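Local coordinates for sensor protein, Kinase (Polaromonas sp. JS666, PDB 3GRC) that is the CheY-like receiver domain of a probable sensor histidine kinase and would take up a phosphoryl group in two-component signalling, at residues Asp57-Asp62 with Val85-Ala90. Numbering follows the deposited sequence.
Sequences DLNLPD and VVSANA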
ATOM      1  N   ASP A  57       4.681   0.924  -3.138  1.00 21.13           N
ATOM      2  CA  ASP A  57       5.414   1.408  -4.292  1.00 23.66           C
ATOM      3  C   ASP A  57       6.087   0.167  -4.871  1.00 26.13           C
ATOM      4  O   ASP A  57       6.742  -0.581  -4.148  1.00 26.84           O
ATOM      5  CB  ASP A  57       6.471   2.413  -3.833  1.00 23.67           C
ATOM      6  CG  ASP A  57       7.354   2.905  -4.965  1.00 28.82           C
ATOM      7  OD1 ASP A  57       7.046   2.616  -6.149  1.00 27.50           O
ATOM      8  OD2 ASP A  57       8.357   3.602  -4.659  1.00 33.09           O
ATOM      9  N   LEU A  58       5.924  -0.063  -6.163  1.00 28.06           N
ATOM     10  CA  LEU A  58       6.526  -1.223  -6.791  1.00 32.24           C
ATOM     11  C   LEU A  58       8.044  -1.120  -6.914  1.00 35.40           C
ATOM     12  O   LEU A  58       8.749  -2.123  -6.829  1.00 34.98           O
ATOM     13  CB  LEU A  58       5.908  -1.434  -8.164  1.00 32.03           C
ATOM     14  CG  LEU A  58       5.082  -2.704  -8.357  1.00 36.21           C
ATOM     15  CD1 LEU A  58       4.099  -2.888  -7.211  1.00 35.38           C
ATOM     16  CD2 LEU A  58       4.360  -2.618  -9.689  1.00 35.16           C
ATOM     17  N   ASN A  59       8.549   0.097  -7.087  1.00 38.73           N
ATOM     18  CA  ASN A  59       9.988   0.316  -7.244  1.00 42.70           C
ATOM     19  C   ASN A  59      10.736   0.664  -5.959  1.00 44.23           C
ATOM     20  O   ASN A  59      11.133   1.810  -5.759  1.00 44.48           O
ATOM     21  CB  ASN A  59      10.219   1.416  -8.276  1.00 44.61           C
ATOM     22  CG  ASN A  59       9.598   1.087  -9.619  1.00 47.64           C
ATOM     23  OD1 ASN A  59      10.005   0.134 -10.287  1.00 50.74           O
ATOM     24  ND2 ASN A  59       8.600   1.866 -10.020  1.00 48.64           N
ATOM     25  N   LEU A  60      10.938  -0.324  -5.096  1.00 45.42           N
ATOM     26  CA  LEU A  60      11.649  -0.103  -3.839  1.00 47.12           C
ATOM     27  C   LEU A  60      13.122  -0.498  -3.964  1.00 49.45           C
ATOM     28  O   LEU A  60      13.479  -1.349  -4.777  1.00 48.23           O
ATOM     29  CB  LEU A  60      11.001  -0.912  -2.723  1.00 44.71           C
ATOM     30  CG  LEU A  60       9.508  -0.677  -2.533  1.00 43.39           C
ATOM     31  CD1 LEU A  60       8.957  -1.701  -1.564  1.00 40.73           C
ATOM     32  CD2 LEU A  60       9.272   0.746  -2.044  1.00 41.18           C
ATOM     33  N   PRO A  61      13.993   0.109  -3.139  1.00 52.66           N
ATOM     34  CA  PRO A  61      15.436  -0.178  -3.154  1.00 54.26           C
ATOM     35  C   PRO A  61      15.784  -1.643  -2.860  1.00 54.37           C
ATOM     36  O   PRO A  61      16.176  -2.375  -3.769  1.00 54.52           O
ATOM     37  CB  PRO A  61      15.992   0.783  -2.101  1.00 54.47           C
ATOM     38  CG  PRO A  61      14.847   0.915  -1.123  1.00 54.99           C
ATOM     39  CD  PRO A  61      13.650   1.038  -2.043  1.00 53.85           C
ATOM     40  N   ASP A  62      15.635  -2.060  -1.602  1.00 55.03           N
ATOM     41  CA  ASP A  62      15.934  -3.438  -1.192  1.00 55.80           C
ATOM     42  C   ASP A  62      15.143  -4.503  -1.965  1.00 55.82           C
ATOM     43  O   ASP A  62      15.618  -5.027  -2.973  1.00 56.59           O
ATOM     44  CB  ASP A  62      15.726  -3.623   0.336  1.00 56.27           C
ATOM     45  CG  ASP A  62      14.367  -3.103   0.848  1.00 56.63           C
ATOM     46  OD1 ASP A  62      13.466  -2.778   0.038  1.00 56.99           O
ATOM     47  OD2 ASP A  62      14.201  -3.029   2.090  1.00 54.80           O
ATOM     48  N   VAL A  85      -1.547  -0.827  -4.597  1.00 19.32           N
ATOM     49  CA  VAL A  85      -0.255  -0.510  -5.189  1.00 18.02           C
ATOM     50  C   VAL A  85      -0.366   0.884  -5.807  1.00 19.25           C
ATOM     51  O   VAL A  85      -1.342   1.183  -6.498  1.00 20.00           O
ATOM     52  CB  VAL A  85       0.130  -1.518  -6.312  1.00 19.08           C
ATOM     53  CG1 VAL A  85       1.294  -0.976  -7.121  1.00 16.95           C
ATOM     54  CG2 VAL A  85       0.496  -2.849  -5.715  1.00 20.18           C
ATOM     55  N   VAL A  86       0.618   1.735  -5.532  1.00 18.26           N
ATOM     56  CA  VAL A  86       0.662   3.093  -6.072  1.00 19.72           C
ATOM     57  C   VAL A  86       2.085   3.170  -6.577  1.00 22.34           C
ATOM     58  O   VAL A  86       3.030   3.311  -5.797  1.00 22.23           O
ATOM     59  CB  VAL A  86       0.448   4.174  -4.984  1.00 21.57           C
ATOM     60  CG1 VAL A  86       0.453   5.562  -5.630  1.00 20.01           C
ATOM     61  CG2 VAL A  86      -0.861   3.927  -4.239  1.00 17.77           C
ATOM     62  N   SER A  87       2.239   3.063  -7.890  1.00 23.04           N
ATOM     63  CA  SER A  87       3.560   3.043  -8.470  1.00 26.35           C
ATOM     64  C   SER A  87       3.540   3.484  -9.917  1.00 28.89           C
ATOM     65  O   SER A  87       2.510   3.407 -10.589  1.00 30.54           O
ATOM     66  CB  SER A  87       4.124   1.618  -8.344  1.00 23.58           C
ATOM     67  OG  SER A  87       5.465   1.547  -8.749  1.00 25.01           O
ATOM     68  N   ALA A  88       4.700   3.933 -10.386  1.00 31.44           N
ATOM     69  CA  ALA A  88       4.879   4.412 -11.748  1.00 33.78           C
ATOM     70  C   ALA A  88       4.630   3.338 -12.808  1.00 35.35           C
ATOM     71  O   ALA A  88       4.034   3.595 -13.856  1.00 37.30           O
ATOM     72  CB  ALA A  88       6.287   4.975 -11.899  1.00 33.78           C
ATOM     73  N   ASN A  89       5.096   2.133 -12.539  1.00 34.75           N
ATOM     74  CA  ASN A  89       4.911   1.043 -13.480  1.00 34.70           C
ATOM     75  C   ASN A  89       3.844   0.096 -12.915  1.00 33.55           C
ATOM     76  O   ASN A  89       4.005  -1.127 -12.942  1.00 32.63           O
ATOM     77  CB  ASN A  89       6.239   0.304 -13.672  1.00 36.56           C
ATOM     78  CG  ASN A  89       7.418   1.257 -13.868  1.00 39.50           C
ATOM     79  OD1 ASN A  89       7.971   1.791 -12.905  1.00 40.76           O
ATOM     80  ND2 ASN A  89       7.795   1.482 -15.118  1.00 39.75           N
ATOM     81  N   ALA A  90       2.754   0.675 -12.413  1.00 32.08           N
ATOM     82  CA  ALA A  90       1.673  -0.098 -11.813  1.00 32.69           C
ATOM     83  C   ALA A  90       0.955  -1.015 -12.782  1.00 34.21           C
ATOM     84  O   ALA A  90       0.723  -2.185 -12.485  1.00 33.47           O
ATOM     85  CB  ALA A  90       0.675   0.831 -11.164  1.00 30.93           C
TER
HETATM   86  O   HOH W   1       6.742   4.351  -8.295  1.00 27.12           O
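Asn59 and Asn89 are joined by a side-chain hydrogen bond. Asn59 ND2 donates to Asn89 OD1 at 3.0 Å. The donor lies in the carbonyl plane of Asn89, with a C=O...N angle of 150°. The two amides are nearly perpendicular, 86° apart, so the bond does not pair them flat.

A water forms the second polar link. It donates to Asp57 OD1 at 2.8 Å and accepts from Ala88 N at 3.0 Å, tying the carboxylate to the backbone after strand 82-86. With CG anti to the backbone N (chi1 176°), beside the carbonyl carbon, the Asp57 carboxylate stands where OD1 can accept from Asn59 N. Asp57 OD1 and Asn59 N are 3.1 Å apart, which closes an Asx turn; this N-H comes from above the carboxylate plane. Ser87 OG packs close by, 3.2 Å from Asp57 OD1. On the backbone, Asp57 CA makes a C-H...O contact with Val86 O.

Leu58 supplies the apolar part. Leu58 CD1 presses on Val85 CG1 at 3.4 Å, tighter than usual for two carbons, and the side chains cross at about a right angle. Leu58 CB packs against Ser87 OG, and Leu58 CD2 reaches Asn89 O at 3.6 Å. Trp107 of strand 106-108 touches both Leu58 and Val85.

Asp57 OD2 lies close to Glu13 OE2, and Lys110 NZ forms a long, weak ion pair with Asp57 OD1. This acidic cluster, with a lysine nearby, at the C-terminal ends of parallel strands corresponds to the phosphorylation site of CheY-like receiver domains. By family, Asp57 is probably the phosphoacceptor, and Ser87 probably corresponds to the conserved switch Ser/Thr, at the C-terminal side of the fourth strand.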